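Local coordinates for acyl-CoA dehydrogenase (Slackia heliotrinireducens, PDB 4RM7), which belongs to the acyl-CoA dehydrogenase family, whose members combine a helical N-terminal domain, a beta-sheet middle domain and a helical C-terminal bundle, at residues A[241-246]-A[317-322]; A[248-253]-A[324-329]. All coordinates share one frame; numbering follows the deposited sequence.

Contact 1. Residues A[241-246]-A[317-322]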
# COMPACT_ATOMS: atom_id res chain seq x y z
N LEU A 241 21.74 -24.40 -5.20
CA LEU A 241 21.43 -24.33 -6.62
C LEU A 241 20.08 -23.67 -6.90
O LEU A 241 19.94 -22.91 -7.87
CB LEU A 241 21.48 -25.72 -7.22
CG LEU A 241 22.94 -26.14 -7.37
CD1 LEU A 241 23.04 -27.63 -7.49
CD2 LEU A 241 23.54 -25.45 -8.58
N LEU A 242 19.10 -23.92 -6.04
CA LEU A 242 17.78 -23.35 -6.22
C LEU A 242 17.78 -21.82 -6.02
O LEU A 242 16.89 -21.14 -6.51
CB LEU A 242 16.79 -24.00 -5.25
CG LEU A 242 16.67 -25.51 -5.43
CD1 LEU A 242 15.69 -26.08 -4.43
CD2 LEU A 242 16.23 -25.82 -6.85
N GLU A 243 18.78 -21.28 -5.33
CA GLU A 243 18.88 -19.83 -5.27
C GLU A 243 19.14 -19.22 -6.66
O GLU A 243 18.57 -18.19 -7.01
CB GLU A 243 19.95 -19.41 -4.28
CG GLU A 243 19.53 -19.73 -2.84
CD GLU A 243 20.52 -19.21 -1.81
OE1 GLU A 243 20.85 -18.01 -1.86
OE2 GLU A 243 20.95 -20.01 -0.94
N TYR A 244 19.99 -19.85 -7.47
CA TYR A 244 20.13 -19.42 -8.85
C TYR A 244 18.76 -19.36 -9.52
O TYR A 244 18.47 -18.44 -10.28
CB TYR A 244 21.04 -20.36 -9.63
CG TYR A 244 22.47 -20.35 -9.17
CD1 TYR A 244 23.33 -19.35 -9.56
CD2 TYR A 244 22.96 -21.35 -8.34
CE1 TYR A 244 24.64 -19.33 -9.13
CE2 TYR A 244 24.28 -21.34 -7.90
CZ TYR A 244 25.12 -20.33 -8.31
OH TYR A 244 26.43 -20.31 -7.89
N GLY A 245 17.91 -20.34 -9.24
CA GLY A 245 16.59 -20.37 -9.84
C GLY A 245 15.78 -19.13 -9.48
O GLY A 245 14.97 -18.66 -10.27
N ARG A 246 16.00 -18.60 -8.28
CA ARG A 246 15.32 -17.38 -7.87
C ARG A 246 15.84 -16.18 -8.65
O ARG A 246 15.06 -15.31 -9.03
CB ARG A 246 15.49 -17.15 -6.37
CG ARG A 246 14.84 -18.21 -5.56
CD ARG A 246 14.80 -17.89 -4.12
NE ARG A 246 14.33 -19.06 -3.38
CZ ARG A 246 14.99 -19.64 -2.40
NH1 ARG A 246 16.16 -19.15 -2.00
NH2 ARG A 246 14.48 -20.70 -1.81
N LEU A 317 21.09 -13.42 1.87
CA LEU A 317 20.12 -12.37 2.16
C LEU A 317 19.80 -11.53 0.93
O LEU A 317 18.65 -11.11 0.76
CB LEU A 317 20.63 -11.46 3.24
CG LEU A 317 19.64 -10.39 3.68
CD1 LEU A 317 18.32 -11.05 4.10
CD2 LEU A 317 20.27 -9.65 4.84
N SER A 318 20.80 -11.29 0.09
CA SER A 318 20.57 -10.55 -1.15
C SER A 318 19.50 -11.23 -2.00
O SER A 318 18.58 -10.59 -2.49
CB SER A 318 21.85 -10.42 -1.98
OG SER A 318 22.84 -9.67 -1.32
N VAL A 319 19.64 -12.55 -2.16
CA VAL A 319 18.73 -13.33 -2.98
C VAL A 319 17.34 -13.39 -2.34
O VAL A 319 16.32 -13.34 -3.02
CB VAL A 319 19.29 -14.75 -3.20
CG1 VAL A 319 18.22 -15.70 -3.74
CG2 VAL A 319 20.51 -14.68 -4.14
N ALA A 320 17.30 -13.46 -1.02
CA ALA A 320 16.02 -13.48 -0.32
C ALA A 320 15.29 -12.13 -0.46
O ALA A 320 14.07 -12.10 -0.64
CB ALA A 320 16.24 -13.84 1.15
N LEU A 321 16.01 -11.02 -0.36
CA LEU A 321 15.37 -9.70 -0.42
C LEU A 321 14.87 -9.44 -1.84
O LEU A 321 13.76 -8.98 -2.04
CB LEU A 321 16.34 -8.60 0.03
CG LEU A 321 16.75 -8.63 1.51
CD1 LEU A 321 17.70 -7.48 1.82
CD2 LEU A 321 15.53 -8.59 2.43
N MSE A 322 15.71 -9.74 -2.82
CA MSE A 322 15.34 -9.73 -4.23
C MSE A 322 14.06 -10.54 -4.50
O MSE A 322 13.12 -10.04 -5.09
CB MSE A 322 16.50 -10.29 -5.06
CG MSE A 322 16.21 -10.42 -6.53
SE MSE A 322 17.35 -11.75 -7.34
CE MSE A 322 16.44 -13.33 -6.60
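Val-319 points its side chain at helix 234-270 and meets two residues there, Glu-243 and Arg-246, which lie almost one turn apart. Its CG1 lies anti to the backbone N (chi1 165°), a rotation that carries this methyl to the CB atoms of both partners: it stands 4.1 Å from Glu-243 CB and also 4.1 Å from Arg-246 CB. The glutamate does not point straight across. Its chain is extended beyond CG, which brings the carboxylate closer to the other helix than the root of the side chain, and OE1 comes to rest 3.9 Å from Val-319 CB. The carboxylate oxygen thus has an apolar flank here, and no hydrogen bond spans the two segments. Arg-246 crosses the valine at about a right angle, its chain straight from CG to NE; CG1 touches the aliphatic part at CD and lies at the edge of the guanidinium, near its plane. The polar end is tied elsewhere, NE donating to the backbone O of Asp-366. Segments 241-246 and 317-322 run in broadly the same direction, their axes 38° apart and 10.1 Å from each other at closest approach, and belong to the helical bundle of the C-terminal acyl-CoA dehydrogenase domain. Tyr-309 of helix 282-311 packs on both Glu-243 and Val-319, while Met-372 of helix 369-386 touches Arg-246. Almost one turn beyond Val-319, Met-322, present as selenomethionine, reaches across to helix 234-270 with a longer side chain. The chain leaves the backbone extended and then bends at chi3 (74°), turning CE onto the backbone of that helix, where it lies 3.4 Å from Arg-246 O. The same methyl packs against the arginine's side chain, with Met-322 CE 3.9 Å from Arg-246 CB.

Contact 2. Residues A[248-253]-A[324-329]; sequences FTCAAA and YYVPKA
Cys-250 and Val-326 meet between helix 234-270 and helix 316-341, two members of the C-terminal helical bundle of the acyl-CoA dehydrogenase fold. The segments run 32° from parallel with their axes 9.0 Å apart, and the side chains meet by apolar packing. Val-326 aims its side chain across; CG1, anti to the backbone N (chi1 173°), reaches 3.8 Å from Cys-250 O and also touches the CB of Ala-253, nearly one turn further along. The cysteine sulfur lies beside its own backbone N and packs on the branch point of the valine, with Cys-250 SG 4.1 Å from Val-326 CB. Val-302 of helix 282-311 also contacts Cys-250, and Tyr-362 of helix 351-362 packs on both Ala-253 and Pro-327. Pro-327 sits where helix 316-341 is kinked: it has no N-H to offer the preceding turn, and the N of Lys-328 makes no such bond either. The proline ring nevertheless adds to the packing surface beside Val-326, its delta carbon meeting the sulfur at 4.2 Å between Pro-327 CD and Cys-250 SG.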
# COMPACT_ATOMS: atom_id res chain seq x y z
N PHE A 248 17.11 -16.22 -11.71
CA PHE A 248 16.51 -16.43 -13.02
C PHE A 248 15.07 -15.98 -13.07
O PHE A 248 14.66 -15.28 -14.00
CB PHE A 248 16.60 -17.90 -13.41
CG PHE A 248 17.99 -18.35 -13.69
CD1 PHE A 248 19.01 -17.43 -13.85
CD2 PHE A 248 18.28 -19.71 -13.80
CE1 PHE A 248 20.30 -17.85 -14.11
CE2 PHE A 248 19.57 -20.14 -14.06
CZ PHE A 248 20.59 -19.22 -14.21
N THR A 249 14.29 -16.39 -12.08
CA THR A 249 12.87 -16.07 -12.06
C THR A 249 12.64 -14.57 -11.91
O THR A 249 11.76 -13.99 -12.55
CB THR A 249 12.18 -16.83 -10.93
OG1 THR A 249 12.09 -18.20 -11.30
CG2 THR A 249 10.78 -16.31 -10.72
N CYS A 250 13.48 -13.93 -11.11
CA CYS A 250 13.34 -12.50 -10.93
C CYS A 250 13.77 -11.73 -12.18
O CYS A 250 13.13 -10.75 -12.56
CB CYS A 250 14.12 -12.05 -9.69
SG CYS A 250 13.31 -12.67 -8.16
N ALA A 251 14.82 -12.20 -12.86
CA ALA A 251 15.21 -11.61 -14.13
C ALA A 251 14.07 -11.74 -15.17
O ALA A 251 13.83 -10.81 -15.95
CB ALA A 251 16.49 -12.27 -14.64
N ALA A 252 13.37 -12.87 -15.17
CA ALA A 252 12.23 -13.04 -16.06
C ALA A 252 11.11 -12.07 -15.69
O ALA A 252 10.48 -11.49 -16.56
CB ALA A 252 11.71 -14.50 -16.04
N ALA A 253 10.87 -11.91 -14.39
CA ALA A 253 9.80 -11.03 -13.94
C ALA A 253 10.09 -9.58 -14.36
O ALA A 253 9.21 -8.85 -14.83
CB ALA A 253 9.65 -11.13 -12.46
N TYR A 324 11.79 -11.46 -2.50
CA TYR A 324 10.65 -10.95 -1.74
C TYR A 324 10.01 -9.79 -2.48
O TYR A 324 8.79 -9.63 -2.50
CB TYR A 324 11.09 -10.49 -0.33
CG TYR A 324 9.97 -9.97 0.55
CD1 TYR A 324 9.14 -10.84 1.22
CD2 TYR A 324 9.76 -8.61 0.71
CE1 TYR A 324 8.11 -10.37 2.04
CE2 TYR A 324 8.73 -8.12 1.53
CZ TYR A 324 7.91 -9.01 2.19
OH TYR A 324 6.89 -8.54 2.99
N TYR A 325 10.84 -8.98 -3.12
CA TYR A 325 10.36 -7.73 -3.65
C TYR A 325 9.87 -7.83 -5.09
O TYR A 325 8.84 -7.26 -5.44
CB TYR A 325 11.47 -6.67 -3.54
CG TYR A 325 11.07 -5.35 -4.17
CD1 TYR A 325 10.29 -4.42 -3.48
CD2 TYR A 325 11.46 -5.03 -5.47
CE1 TYR A 325 9.91 -3.20 -4.06
CE2 TYR A 325 11.10 -3.81 -6.06
CZ TYR A 325 10.32 -2.90 -5.35
OH TYR A 325 9.98 -1.70 -5.93
N VAL A 326 10.60 -8.55 -5.93
CA VAL A 326 10.49 -8.35 -7.37
C VAL A 326 9.22 -8.91 -8.02
O VAL A 326 8.59 -8.20 -8.78
CB VAL A 326 11.74 -8.92 -8.11
CG1 VAL A 326 11.54 -8.88 -9.64
CG2 VAL A 326 12.96 -8.08 -7.73
N PRO A 327 8.85 -10.18 -7.73
CA PRO A 327 7.64 -10.66 -8.41
C PRO A 327 6.40 -9.85 -8.05
O PRO A 327 5.59 -9.55 -8.93
CB PRO A 327 7.51 -12.11 -7.92
CG PRO A 327 8.91 -12.51 -7.57
CD PRO A 327 9.51 -11.26 -6.97
N LYS A 328 6.26 -9.45 -6.79
CA LYS A 328 5.09 -8.66 -6.43
C LYS A 328 5.17 -7.29 -7.12
O LYS A 328 4.17 -6.81 -7.66
CB LYS A 328 4.98 -8.51 -4.92
CG LYS A 328 3.71 -7.84 -4.47
CD LYS A 328 3.84 -7.44 -3.04
CE LYS A 328 2.48 -7.25 -2.41
NZ LYS A 328 2.61 -6.79 -0.99
N ALA A 329 6.35 -6.69 -7.12
CA ALA A 329 6.54 -5.42 -7.81
C ALA A 329 6.24 -5.57 -9.29
O ALA A 329 5.59 -4.71 -9.89
CB ALA A 329 7.93 -4.90 -7.62

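How the contacts relate
Helix 234-270 supplies 241-246 and then 248-253; the chain next passes through helix 282-311 before helix 316-341 brings 317-322 and then 324-329 alongside. Contact 1 and contact 2 therefore each close a loop with 70 residues between its segments, mostly helical, and the two loops cross instead of nesting. Both pairings follow the same order along the two helices, as their shared direction requires, so together they join the helices over successive turns. Their centres are 10 Å apart, and they touch directly: Met-322 CE of contact 1 packs 3.6 Å from Cys-250 SG of contact 2, making the buried seam within the C-terminal domain continuous.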